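Local coordinates for thioredoxin-like protein (Klebsiella pneumoniae subsp. pneumoniae MGH 78578, PDB 3TY1) that is of unknown function but probably binds a carbohydrate and has the supersandwich fold of the galactose mutarotases, at residues C117-T122 and G137-T142; P143-E148 and L164-T169; L175-E180 and D194-H199; Y206-H211 and A343-T348. All blocks are in the same frame, centred on the assembly; numbering follows the deposited sequence.

Interaction 1: C117-T122 and G137-T142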
loop_
_atom_site.group_PDB
_atom_site.type_symbol
_atom_site.label_atom_id
_atom_site.label_comp_id
_atom_site.label_asym_id
_atom_site.label_seq_id
_atom_site.Cartn_x
_atom_site.Cartn_y
_atom_site.Cartn_z
ATOM N N CYS A 117 -1.593 17.275 -10.762
ATOM C CA CYS A 117 -2.293 16.127 -11.329
ATOM C C CYS A 117 -1.527 15.771 -12.605
ATOM O O CYS A 117 -1.768 16.346 -13.663
ATOM C CB CYS A 117 -3.726 16.501 -11.631
ATOM S SG CYS A 117 -4.657 16.960 -10.155
ATOM N N GLY A 118 -0.550 14.889 -12.445
ATOM C CA GLY A 118 0.415 14.564 -13.505
ATOM C C GLY A 118 1.516 13.708 -12.880
ATOM O O GLY A 118 1.294 13.170 -11.816
ATOM N N TYR A 119 2.695 13.557 -13.494
ATOM C CA TYR A 119 3.027 14.092 -14.836
ATOM C C TYR A 119 2.984 13.035 -15.927
ATOM O O TYR A 119 2.817 13.355 -17.102
ATOM C CB TYR A 119 4.405 14.752 -14.826
ATOM C CG TYR A 119 4.433 16.043 -14.056
ATOM C CD1 TYR A 119 4.519 16.051 -12.663
ATOM C CD2 TYR A 119 4.383 17.285 -14.722
ATOM C CE1 TYR A 119 4.536 17.242 -11.952
ATOM C CE2 TYR A 119 4.425 18.497 -14.008
ATOM C CZ TYR A 119 4.482 18.460 -12.616
ATOM O OH TYR A 119 4.521 19.625 -11.887
ATOM N N GLU A 120 3.117 11.770 -15.557
ATOM C CA GLU A 120 3.087 10.678 -16.547
ATOM C C GLU A 120 1.716 10.626 -17.268
ATOM O O GLU A 120 1.636 10.346 -18.479
ATOM C CB GLU A 120 3.459 9.352 -15.876
ATOM C CG GLU A 120 3.903 8.285 -16.855
ATOM C CD GLU A 120 4.113 6.914 -16.233
ATOM O OE1 GLU A 120 4.556 6.823 -15.070
ATOM O OE2 GLU A 120 3.891 5.911 -16.949
ATOM N N TRP A 121 0.650 10.908 -16.524
ATOM C CA TRP A 121 -0.688 11.123 -17.096
ATOM C C TRP A 121 -1.520 11.928 -16.114
ATOM O O TRP A 121 -1.089 12.168 -14.984
ATOM C CB TRP A 121 -1.410 9.811 -17.473
ATOM C CG TRP A 121 -1.855 9.038 -16.332
ATOM C CD1 TRP A 121 -3.073 9.110 -15.726
ATOM C CD2 TRP A 121 -1.081 8.121 -15.578
ATOM N NE1 TRP A 121 -3.114 8.279 -14.657
ATOM C CE2 TRP A 121 -1.894 7.672 -14.520
ATOM C CE3 TRP A 121 0.227 7.636 -15.685
ATOM C CZ2 TRP A 121 -1.444 6.750 -13.558
ATOM C CZ3 TRP A 121 0.677 6.729 -14.741
ATOM C CH2 TRP A 121 -0.164 6.290 -13.684
ATOM N N THR A 122 -2.718 12.310 -16.545
ATOM C CA THR A 122 -3.637 13.082 -15.730
ATOM C C THR A 122 -5.084 12.790 -16.125
ATOM O O THR A 122 -5.360 12.028 -17.037
ATOM C CB THR A 122 -3.357 14.608 -15.886
ATOM O OG1 THR A 122 -3.908 15.297 -14.776
ATOM C CG2 THR A 122 -3.914 15.173 -17.241
ATOM N N GLY A 137 -3.165 10.953 -12.091
ATOM C CA GLY A 137 -1.778 10.554 -12.073
ATOM C C GLY A 137 -1.207 10.288 -10.693
ATOM O O GLY A 137 -1.952 10.041 -9.693
ATOM N N LYS A 138 0.113 10.328 -10.635
ATOM C CA LYS A 138 0.846 9.879 -9.431
ATOM C C LYS A 138 1.629 10.903 -8.650
ATOM O O LYS A 138 1.972 10.609 -7.494
ATOM C CB LYS A 138 1.768 8.687 -9.777
ATOM C CG LYS A 138 0.974 7.386 -10.054
ATOM C CD LYS A 138 1.873 6.150 -10.131
ATOM C CE LYS A 138 2.298 5.612 -8.735
ATOM N NZ LYS A 138 3.341 4.516 -8.827
ATOM N N ALA A 139 1.901 12.087 -9.216
ATOM C CA ALA A 139 2.796 13.060 -8.552
ATOM C C ALA A 139 2.283 13.416 -7.179
ATOM O O ALA A 139 3.041 13.454 -6.186
ATOM C CB ALA A 139 3.005 14.348 -9.406
ATOM N N GLY A 140 0.988 13.664 -7.107
ATOM C CA GLY A 140 0.367 14.062 -5.854
ATOM C C GLY A 140 0.383 13.034 -4.721
ATOM O O GLY A 140 0.172 13.396 -3.546
ATOM N N ASN A 141 0.579 11.761 -5.064
ATOM C CA ASN A 141 0.684 10.682 -4.078
ATOM C C ASN A 141 2.065 10.032 -4.062
ATOM O O ASN A 141 2.204 8.887 -3.682
ATOM C CB ASN A 141 -0.445 9.687 -4.284
ATOM C CG ASN A 141 -1.754 10.174 -3.713
ATOM O OD1 ASN A 141 -1.998 10.013 -2.538
ATOM N ND2 ASN A 141 -2.613 10.753 -4.543
ATOM N N THR A 142 3.094 10.801 -4.435
ATOM C CA THR A 142 4.478 10.341 -4.443
ATOM C C THR A 142 5.281 11.152 -3.420
ATOM O O THR A 142 5.338 12.357 -3.530
ATOM C CB THR A 142 5.123 10.527 -5.842
ATOM O OG1 THR A 142 4.367 9.758 -6.789
ATOM C CG2 THR A 142 6.616 10.103 -5.838
HETATM O O HOH W 1 1.242 10.207 -13.304
#
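The tight end of this contact gathers round the carbonyl oxygen of Gly118. Ala139 N gives it a hydrogen bond of 2.9 Å, N to Gly118 O, fairly straight and in the carbonyl plane, and Lys138 N adds a weak second one. The methyl group of Ala139 presses against the same oxygen, CB to Gly118 O 3.2 Å, and its CB also touches Tyr119 CD1 at 4.0 Å. A cis peptide bond joins Gly118 to Tyr119. Gly137, with positive phi and no side chain, brings its CA to 3.4 Å from Trp121 O and at the same time lays that CA over the face of the indole five-membered ring. The Trp121 ring is set for this by a chi1 of 72°, which wedges CG between the backbone N and the carbonyl carbon; its NE1 is held by Thr134 O. The contact thus joins strand 114-119 of one sheet of the supersandwich to the loop that leads into strand 146-152, and that loop is tightened by Lys138 O, which accepts from both Asn141 N and Thr142 OG1. Packing is looser toward Lys138, which is partly exposed. Water 1 shares the indole face with Gly137 and accepts from Lys138 N at 2.9 Å. Lys138 merely brushes the ring, CG to Trp121 CH2 4.0 Å, before its chain bends at chi3 and carries NZ off to a salt bridge with Glu108 of the second subunit.

Interaction 2: P143-E148 and L164-T169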
loop_
_atom_site.group_PDB
_atom_site.type_symbol
_atom_site.label_atom_id
_atom_site.label_comp_id
_atom_site.label_asym_id
_atom_site.label_seq_id
_atom_site.Cartn_x
_atom_site.Cartn_y
_atom_site.Cartn_z
ATOM N N PRO A 143 5.898 10.484 -2.432
ATOM C CA PRO A 143 6.786 11.150 -1.485
ATOM C C PRO A 143 8.037 11.704 -2.150
ATOM O O PRO A 143 8.661 11.032 -2.967
ATOM C CB PRO A 143 7.148 10.048 -0.501
ATOM C CG PRO A 143 6.100 9.028 -0.660
ATOM C CD PRO A 143 5.772 9.041 -2.128
ATOM N N ALA A 144 8.384 12.943 -1.811
ATOM C CA ALA A 144 9.533 13.586 -2.408
ATOM C C ALA A 144 10.826 12.841 -2.026
ATOM O O ALA A 144 10.993 12.387 -0.901
ATOM C CB ALA A 144 9.616 15.051 -1.968
ATOM N N SER A 145 11.753 12.765 -2.972
ATOM C CA SER A 145 13.022 12.087 -2.790
ATOM C C SER A 145 14.094 13.027 -2.272
ATOM O O SER A 145 15.051 12.591 -1.670
ATOM C CB SER A 145 13.495 11.551 -4.147
ATOM O OG SER A 145 12.566 10.614 -4.636
ATOM N N LEU A 146 13.960 14.302 -2.587
ATOM C CA LEU A 146 14.932 15.338 -2.180
ATOM C C LEU A 146 14.104 16.547 -1.788
ATOM O O LEU A 146 13.258 16.961 -2.558
ATOM C CB LEU A 146 15.871 15.725 -3.334
ATOM C CG LEU A 146 16.927 16.830 -3.086
ATOM C CD1 LEU A 146 18.077 16.394 -2.190
ATOM C CD2 LEU A 146 17.530 17.372 -4.425
ATOM N N VAL A 147 14.335 17.076 -0.593
ATOM C CA VAL A 147 13.644 18.253 -0.113
ATOM C C VAL A 147 14.701 19.191 0.465
ATOM O O VAL A 147 15.486 18.769 1.340
ATOM C CB VAL A 147 12.570 17.923 0.935
ATOM C CG1 VAL A 147 11.922 19.183 1.454
ATOM C CG2 VAL A 147 11.485 16.987 0.372
ATOM N N GLU A 148 14.729 20.435 -0.045
ATOM C CA GLU A 148 15.644 21.496 0.413
ATOM C C GLU A 148 14.883 22.772 0.701
ATOM O O GLU A 148 13.929 23.104 -0.016
ATOM C CB GLU A 148 16.689 21.847 -0.647
ATOM C CG GLU A 148 17.616 20.703 -0.981
ATOM C CD GLU A 148 18.620 21.003 -2.121
ATOM O OE1 GLU A 148 18.418 21.942 -2.908
ATOM O OE2 GLU A 148 19.619 20.264 -2.223
ATOM N N LEU A 164 12.017 17.154 -5.093
ATOM C CA LEU A 164 12.133 16.285 -6.284
ATOM C C LEU A 164 11.151 15.120 -6.136
ATOM O O LEU A 164 11.268 14.334 -5.199
ATOM C CB LEU A 164 13.537 15.725 -6.400
ATOM C CG LEU A 164 13.898 14.857 -7.619
ATOM C CD1 LEU A 164 13.661 15.643 -8.871
ATOM C CD2 LEU A 164 15.373 14.334 -7.513
ATOM N N VAL A 165 10.198 15.030 -7.050
ATOM C CA VAL A 165 9.147 14.005 -7.080
ATOM C C VAL A 165 9.372 13.149 -8.322
ATOM O O VAL A 165 9.340 13.631 -9.461
ATOM C CB VAL A 165 7.787 14.664 -7.091
ATOM C CG1 VAL A 165 6.691 13.608 -7.076
ATOM C CG2 VAL A 165 7.637 15.570 -5.863
ATOM N N LYS A 166 9.654 11.878 -8.109
ATOM C CA LYS A 166 10.086 10.998 -9.177
ATOM C C LYS A 166 9.018 10.030 -9.625
ATOM O O LYS A 166 8.272 9.487 -8.798
ATOM C CB LYS A 166 11.299 10.196 -8.744
ATOM C CG LYS A 166 12.533 10.989 -8.356
ATOM C CD LYS A 166 13.673 9.970 -8.083
ATOM C CE LYS A 166 15.028 10.599 -7.876
ATOM N NZ LYS A 166 16.052 9.511 -7.691
ATOM N N GLU A 167 8.967 9.803 -10.937
ATOM C CA GLU A 167 8.075 8.835 -11.560
ATOM C C GLU A 167 8.996 7.977 -12.445
ATOM O O GLU A 167 9.017 8.163 -13.655
ATOM C CB GLU A 167 6.975 9.534 -12.379
ATOM C CG GLU A 167 6.033 10.448 -11.508
ATOM C CD GLU A 167 4.988 11.199 -12.319
ATOM O OE1 GLU A 167 4.067 10.551 -12.853
ATOM O OE2 GLU A 167 5.056 12.451 -12.407
ATOM N N SER A 168 9.764 7.102 -11.780
ATOM C CA SER A 168 10.803 6.223 -12.337
ATOM C C SER A 168 10.341 4.779 -12.307
ATOM O O SER A 168 10.055 4.237 -11.231
ATOM C CB SER A 168 12.060 6.365 -11.488
ATOM O OG SER A 168 12.478 7.729 -11.480
ATOM N N THR A 169 10.253 4.157 -13.483
ATOM C CA THR A 169 9.774 2.785 -13.607
ATOM C C THR A 169 10.580 2.098 -14.671
ATOM O O THR A 169 10.636 2.600 -15.792
ATOM C CB THR A 169 8.279 2.777 -14.011
ATOM O OG1 THR A 169 7.541 3.538 -13.036
ATOM C CG2 THR A 169 7.683 1.322 -14.093
HETATM O O HOH W 2 10.019 10.803 -5.363
#
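Ser145 sets its hydroxyl against the aliphatic stem of Lys166, with OG 3.7 Å from Lys166 CD and as near to CG. The lysine chain is extended beyond CG, so its methylenes run past the serine, and CE approaches Ser145 CB at 4.1 Å. The hydroxyl itself has polar company: water 2 donates to it, while Glu89 of the second subunit is its hydrogen-bond partner across the interface. The same water also donates to Pro143 O and accepts from Lys166 N at 3.0 Å, bridging the segments where the backbones do not pair directly. Here strand 146-152 begins beside the middle of strand 159-169, its partner in a beta hairpin of the large antiparallel sheet. Ser145 N reaches Leu164 O at 2.8 Å, almost along the C=O axis, and Leu164 N returns a bond to Leu146 O, also 2.8 Å and in the carbonyl plane. Since Ser145 rather than Leu146 supplies the N-H to Leu164 O, the pattern resembles a beta bulge, and the buried Leu146 N has no partner in the model. Leu146 and Leu164 meet through their beta carbons, CB to CB 3.9 Å, each with CG anti to the backbone N.

Interaction 3: L175-E180 and D194-H199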
loop_
_atom_site.group_PDB
_atom_site.type_symbol
_atom_site.label_atom_id
_atom_site.label_comp_id
_atom_site.label_asym_id
_atom_site.label_seq_id
_atom_site.Cartn_x
_atom_site.Cartn_y
_atom_site.Cartn_z
ATOM N N LEU A 175 10.528 10.085 -15.555
ATOM C CA LEU A 175 10.118 11.464 -15.473
ATOM C C LEU A 175 10.323 11.910 -14.038
ATOM O O LEU A 175 9.955 11.185 -13.095
ATOM C CB LEU A 175 8.658 11.598 -15.876
ATOM C CG LEU A 175 8.265 11.402 -17.344
ATOM C CD1 LEU A 175 6.774 11.596 -17.402
ATOM C CD2 LEU A 175 9.003 12.356 -18.297
ATOM N N GLN A 176 10.927 13.083 -13.859
ATOM C CA GLN A 176 11.156 13.619 -12.527
ATOM C C GLN A 176 10.895 15.124 -12.538
ATOM O O GLN A 176 11.355 15.820 -13.430
ATOM C CB GLN A 176 12.596 13.347 -12.072
ATOM C CG GLN A 176 13.071 11.897 -12.234
ATOM C CD GLN A 176 14.466 11.651 -11.659
ATOM O OE1 GLN A 176 15.022 12.491 -10.969
ATOM N NE2 GLN A 176 15.005 10.490 -11.914
ATOM N N THR A 177 10.205 15.614 -11.522
ATOM C CA THR A 177 9.872 17.025 -11.411
ATOM C C THR A 177 10.511 17.645 -10.190
ATOM O O THR A 177 10.257 17.192 -9.078
ATOM C CB THR A 177 8.356 17.207 -11.305
ATOM O OG1 THR A 177 7.763 16.602 -12.450
ATOM C CG2 THR A 177 8.009 18.711 -11.265
ATOM N N LEU A 178 11.375 18.635 -10.407
ATOM C CA LEU A 178 11.945 19.401 -9.309
ATOM C C LEU A 178 10.957 20.514 -9.093
ATOM O O LEU A 178 10.944 21.501 -9.840
ATOM C CB LEU A 178 13.352 19.921 -9.603
ATOM C CG LEU A 178 14.056 20.691 -8.461
ATOM C CD1 LEU A 178 14.127 19.862 -7.172
ATOM C CD2 LEU A 178 15.487 21.151 -8.892
ATOM N N THR A 179 10.102 20.346 -8.081
ATOM C CA THR A 179 9.123 21.369 -7.724
ATOM C C THR A 179 9.816 22.480 -6.940
ATOM O O THR A 179 10.803 22.219 -6.223
ATOM C CB THR A 179 7.950 20.837 -6.888
ATOM O OG1 THR A 179 8.422 20.475 -5.597
ATOM C CG2 THR A 179 7.216 19.641 -7.543
ATOM N N GLU A 180 9.331 23.718 -7.079
ATOM C CA GLU A 180 9.887 24.829 -6.288
ATOM C C GLU A 180 8.828 25.876 -6.015
ATOM O O GLU A 180 8.149 26.345 -6.942
ATOM C CB GLU A 180 11.109 25.492 -6.962
ATOM C CG GLU A 180 11.806 26.508 -6.045
ATOM C CD GLU A 180 13.093 27.122 -6.644
ATOM O OE1 GLU A 180 13.019 27.969 -7.557
ATOM O OE2 GLU A 180 14.175 26.768 -6.155
ATOM N N ASP A 194 8.364 25.011 -11.257
ATOM C CA ASP A 194 8.622 23.597 -11.353
ATOM C C ASP A 194 9.343 23.309 -12.667
ATOM O O ASP A 194 9.113 24.002 -13.676
ATOM C CB ASP A 194 7.313 22.754 -11.296
ATOM C CG ASP A 194 6.474 23.020 -10.065
ATOM O OD1 ASP A 194 7.011 23.459 -9.001
ATOM O OD2 ASP A 194 5.237 22.807 -10.168
ATOM N N VAL A 195 10.179 22.273 -12.660
ATOM C CA VAL A 195 10.874 21.815 -13.854
ATOM C C VAL A 195 10.720 20.288 -13.981
ATOM O O VAL A 195 11.222 19.539 -13.156
ATOM C CB VAL A 195 12.391 22.174 -13.859
ATOM C CG1 VAL A 195 13.038 21.730 -15.194
ATOM C CG2 VAL A 195 12.628 23.679 -13.609
ATOM N N LEU A 196 9.989 19.850 -14.994
ATOM C CA LEU A 196 9.841 18.432 -15.318
ATOM C C LEU A 196 10.999 18.083 -16.244
ATOM O O LEU A 196 11.246 18.821 -17.226
ATOM C CB LEU A 196 8.531 18.195 -16.056
ATOM C CG LEU A 196 8.275 16.810 -16.662
ATOM C CD1 LEU A 196 8.082 15.773 -15.587
ATOM C CD2 LEU A 196 7.090 16.871 -17.570
ATOM N N THR A 197 11.704 17.001 -15.944
ATOM C CA THR A 197 12.777 16.515 -16.807
ATOM C C THR A 197 12.580 15.050 -17.155
ATOM O O THR A 197 12.250 14.215 -16.299
ATOM C CB THR A 197 14.168 16.719 -16.188
ATOM O OG1 THR A 197 14.344 18.103 -15.903
ATOM C CG2 THR A 197 15.277 16.287 -17.122
ATOM N N ASN A 198 12.775 14.746 -18.437
ATOM C CA ASN A 198 12.738 13.369 -18.909
ATOM C C ASN A 198 14.163 12.839 -18.842
ATOM O O ASN A 198 15.005 13.207 -19.659
ATOM C CB ASN A 198 12.188 13.285 -20.325
ATOM C CG ASN A 198 12.202 11.884 -20.870
ATOM O OD1 ASN A 198 12.453 10.933 -20.143
ATOM N ND2 ASN A 198 11.882 11.739 -22.139
ATOM N N HIS A 199 14.434 12.004 -17.840
ATOM C CA HIS A 199 15.776 11.430 -17.654
ATOM C C HIS A 199 16.013 10.183 -18.487
ATOM O O HIS A 199 17.095 9.612 -18.427
ATOM C CB HIS A 199 16.018 11.109 -16.169
ATOM C CG HIS A 199 16.153 12.314 -15.292
ATOM N ND1 HIS A 199 17.353 12.692 -14.735
ATOM C CD2 HIS A 199 15.237 13.202 -14.844
ATOM C CE1 HIS A 199 17.180 13.781 -14.007
ATOM N NE2 HIS A 199 15.904 14.113 -14.053
#
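Strands 173-183 and 189-198 form a beta hairpin in the large antiparallel sheet of the supersandwich, their short segments running at 166° to one another. Gln176, Leu175 and Asp194 have the most surface buried in the pairing. Gln176 forms a hydrogen-bonded pair with Thr197: Gln176 N donates to Thr197 O at 3.0 Å, and Thr197 N returns a bond to Gln176 O. Its extended side chain rises from the sheet on the Thr197 side and crosses the His199 side chain at about a right angle, the amide stacked over one ring face with the two planes 17° apart and Gln176 CD 3.6 Å from His199 CD2. The amide nitrogen, NE2, is held by Asp174, which fixes the turn of the group. Leu175 points to the other face of the sheet, the one that also carries Thr177, Leu196 and Asn198. Its side chain crosses that of Asn198 obliquely, CD2 3.9 Å from Asn198 CB, and its CB touches a Leu196 methyl. At the far end Asp194 lies alongside Thr179. Its OD2 is held by Arg116 and Tyr210, partners that would probably keep the buried carboxylate charged. The other oxygen bonds the partner strand's backbone: Asp194 OD1 accepts from Glu180 N at 3.0 Å through its anti lone pair.

Interaction 4: Y206-H211 and A343-T348. With SO4 (sulfate ion), chain L.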
loop_
_atom_site.group_PDB
_atom_site.type_symbol
_atom_site.label_atom_id
_atom_site.label_comp_id
_atom_site.label_asym_id
_atom_site.label_seq_id
_atom_site.Cartn_x
_atom_site.Cartn_y
_atom_site.Cartn_z
ATOM N N TYR A 206 3.712 13.336 -21.477
ATOM C CA TYR A 206 3.424 13.895 -20.169
ATOM C C TYR A 206 2.170 14.728 -20.277
ATOM O O TYR A 206 1.803 15.161 -21.371
ATOM C CB TYR A 206 4.595 14.702 -19.609
ATOM C CG TYR A 206 4.821 16.077 -20.236
ATOM C CD1 TYR A 206 5.619 16.238 -21.378
ATOM C CD2 TYR A 206 4.240 17.200 -19.680
ATOM C CE1 TYR A 206 5.827 17.510 -21.926
ATOM C CE2 TYR A 206 4.434 18.451 -20.211
ATOM C CZ TYR A 206 5.219 18.612 -21.318
ATOM O OH TYR A 206 5.351 19.886 -21.786
ATOM N N GLN A 207 1.498 14.866 -19.143
ATOM C CA GLN A 207 0.353 15.738 -18.960
ATOM C C GLN A 207 0.413 16.351 -17.567
ATOM O O GLN A 207 0.866 15.692 -16.633
ATOM C CB GLN A 207 -0.958 14.977 -19.044
ATOM C CG GLN A 207 -1.218 14.194 -20.308
ATOM C CD GLN A 207 -2.469 13.379 -20.163
ATOM O OE1 GLN A 207 -2.424 12.262 -19.624
ATOM N NE2 GLN A 207 -3.613 13.938 -20.607
ATOM N N ILE A 208 -0.091 17.571 -17.407
ATOM C CA ILE A 208 -0.164 18.181 -16.053
ATOM C C ILE A 208 -1.323 19.150 -15.938
ATOM O O ILE A 208 -1.561 19.913 -16.842
ATOM C CB ILE A 208 1.178 18.877 -15.665
ATOM C CG1 ILE A 208 1.159 19.519 -14.257
ATOM C CG2 ILE A 208 1.606 19.910 -16.742
ATOM C CD1 ILE A 208 0.936 18.520 -13.092
ATOM N N ILE A 209 -2.018 19.120 -14.792
ATOM C CA ILE A 209 -3.015 20.106 -14.445
ATOM C C ILE A 209 -2.598 20.602 -13.049
ATOM O O ILE A 209 -2.379 19.767 -12.139
ATOM C CB ILE A 209 -4.458 19.488 -14.399
ATOM C CG1 ILE A 209 -4.873 18.939 -15.758
ATOM C CG2 ILE A 209 -5.451 20.515 -13.862
ATOM C CD1 ILE A 209 -6.247 18.282 -15.802
ATOM N N TYR A 210 -2.456 21.927 -12.888
ATOM C CA TYR A 210 -2.212 22.567 -11.596
ATOM C C TYR A 210 -3.589 22.831 -10.975
ATOM O O TYR A 210 -4.215 23.881 -11.189
ATOM C CB TYR A 210 -1.375 23.828 -11.790
ATOM C CG TYR A 210 0.082 23.476 -11.987
ATOM C CD1 TYR A 210 0.571 23.073 -13.207
ATOM C CD2 TYR A 210 0.958 23.475 -10.900
ATOM C CE1 TYR A 210 1.911 22.693 -13.348
ATOM C CE2 TYR A 210 2.238 23.161 -11.042
ATOM C CZ TYR A 210 2.733 22.758 -12.264
ATOM O OH TYR A 210 4.047 22.386 -12.349
ATOM N N HIS A 211 -4.068 21.848 -10.227
ATOM C CA HIS A 211 -5.436 21.780 -9.761
ATOM C C HIS A 211 -5.541 22.635 -8.501
ATOM O O HIS A 211 -5.217 22.185 -7.397
ATOM C CB HIS A 211 -5.756 20.288 -9.523
ATOM C CG HIS A 211 -7.203 19.948 -9.456
ATOM N ND1 HIS A 211 -8.072 20.559 -8.580
ATOM C CD2 HIS A 211 -7.912 18.964 -10.068
ATOM C CE1 HIS A 211 -9.255 19.974 -8.659
ATOM N NE2 HIS A 211 -9.192 19.013 -9.567
ATOM N N ALA A 343 10.700 20.686 -19.235
ATOM C CA ALA A 343 9.553 21.549 -19.423
ATOM C C ALA A 343 9.416 22.344 -18.127
ATOM O O ALA A 343 9.439 21.741 -17.036
ATOM C CB ALA A 343 8.325 20.721 -19.640
ATOM N N GLN A 344 9.242 23.661 -18.240
ATOM C CA GLN A 344 9.084 24.549 -17.088
ATOM C C GLN A 344 7.635 24.918 -16.864
ATOM O O GLN A 344 6.850 24.982 -17.801
ATOM C CB GLN A 344 9.920 25.837 -17.274
ATOM C CG GLN A 344 11.438 25.620 -17.365
ATOM C CD GLN A 344 11.922 25.088 -18.721
ATOM O OE1 GLN A 344 11.250 25.262 -19.747
ATOM N NE2 GLN A 344 13.091 24.420 -18.724
ATOM N N PHE A 345 7.287 25.159 -15.597
ATOM C CA PHE A 345 5.952 25.578 -15.177
ATOM C C PHE A 345 6.126 26.710 -14.150
ATOM O O PHE A 345 6.552 26.480 -13.015
ATOM C CB PHE A 345 5.166 24.365 -14.635
ATOM C CG PHE A 345 5.099 23.235 -15.642
ATOM C CD1 PHE A 345 4.194 23.273 -16.687
ATOM C CD2 PHE A 345 6.003 22.180 -15.582
ATOM C CE1 PHE A 345 4.175 22.269 -17.665
ATOM C CE2 PHE A 345 5.982 21.153 -16.544
ATOM C CZ PHE A 345 5.068 21.208 -17.586
ATOM N N ASP A 346 5.821 27.933 -14.589
ATOM C CA ASP A 346 5.973 29.164 -13.805
ATOM C C ASP A 346 4.567 29.719 -13.530
ATOM O O ASP A 346 3.826 30.032 -14.480
ATOM C CB ASP A 346 6.799 30.173 -14.599
ATOM C CG ASP A 346 8.141 29.633 -14.992
ATOM O OD1 ASP A 346 8.885 29.151 -14.097
ATOM O OD2 ASP A 346 8.446 29.669 -16.222
ATOM N N LEU A 347 4.186 29.757 -12.253
ATOM C CA LEU A 347 2.881 30.260 -11.828
ATOM C C LEU A 347 3.041 31.200 -10.654
ATOM O O LEU A 347 3.897 30.977 -9.798
ATOM C CB LEU A 347 1.913 29.123 -11.450
ATOM C CG LEU A 347 1.531 28.079 -12.504
ATOM C CD1 LEU A 347 2.551 26.952 -12.502
ATOM C CD2 LEU A 347 0.118 27.548 -12.203
ATOM N N THR A 348 2.234 32.249 -10.615
ATOM C CA THR A 348 2.196 33.146 -9.447
ATOM C C THR A 348 0.777 33.172 -8.901
ATOM O O THR A 348 -0.178 33.441 -9.637
ATOM C CB THR A 348 2.660 34.571 -9.816
ATOM O OG1 THR A 348 3.963 34.483 -10.397
ATOM C CG2 THR A 348 2.731 35.428 -8.592
HETATM S S SO4 L . -11.912 16.507 -9.938
HETATM O O1 SO4 L . -12.166 16.684 -8.505
HETATM O O2 SO4 L . -12.685 17.493 -10.725
HETATM O O3 SO4 L . -10.486 16.668 -10.237
HETATM O O4 SO4 L . -12.311 15.148 -10.307
#
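Apolar contacts carry most of this interface. Phe345, with CG anti to its carbonyl carbon, reaches in between the side chains of Tyr206, Ile208 and Tyr210. Its ring meets Ile208 tip to tip, CE1 to Ile208 CG2 3.6 Å, and Tyr206 likewise, with Tyr206 CE2 in the plane of the phenylalanine ring at its edge, 3.9 Å from Phe345 CZ. Tyr210 crosses Phe345 at about a right angle, OH to Phe345 CB 3.2 Å. The hydroxyl end of Tyr206 touches the methyl of Ala343, Tyr206 OH to Ala343 CB 3.8 Å. Aromatic contacts come next. Leu347 sets CD1 squarely over the centre of the Tyr210 ring, 8° off the normal, a CH-pi contact, while CD2 packs against Tyr210 CB. The rings of Tyr210 and Phe345 meet obliquely, their planes at 40°. The two segments run almost parallel, at 12°, with their axes 10.6 Å apart, the spacing of facing sheets: strand 204-214 belongs to one sheet and strand 342-352 to the other, so these side chains fill the interior of the supersandwich. Among polar contacts, the buried Tyr210 OH is hydrogen-bonded to Asp194 and Tyr119. His211 sends its ring away from this core: NE2 donates to sulfate O3 at 2.8 Å, with His136 gripping the same ion, and ND1 bonds Asn213 OD1. With an acceptor at each nitrogen, the imidazole may well be protonated, and the ion, probably from the crystallisation liquor, may mark the sugar-binding pocket seen in relatives.

How the interactions relate
All four contacts follow one another along the chain, interaction 1 closing before interaction 2 opens and so on, yet neighbours interlock in space. Centres of interactions 2 and 3 lie about 9 Å apart, those of 3 and 4 about 10 Å; strands 159-169, 173-183, 189-198 and 342-352 run side by side in the large sheet. Interactions 1 and 4, about 11 Å apart between centres, share the facing sheet through strands 114-119 and 204-214. Glu167 ties interaction 2 to interaction 1 through the backbone nitrogens of Tyr119 and Glu120. Both of these contacts also reach the second subunit, linking the sandwich core to the subunit interface.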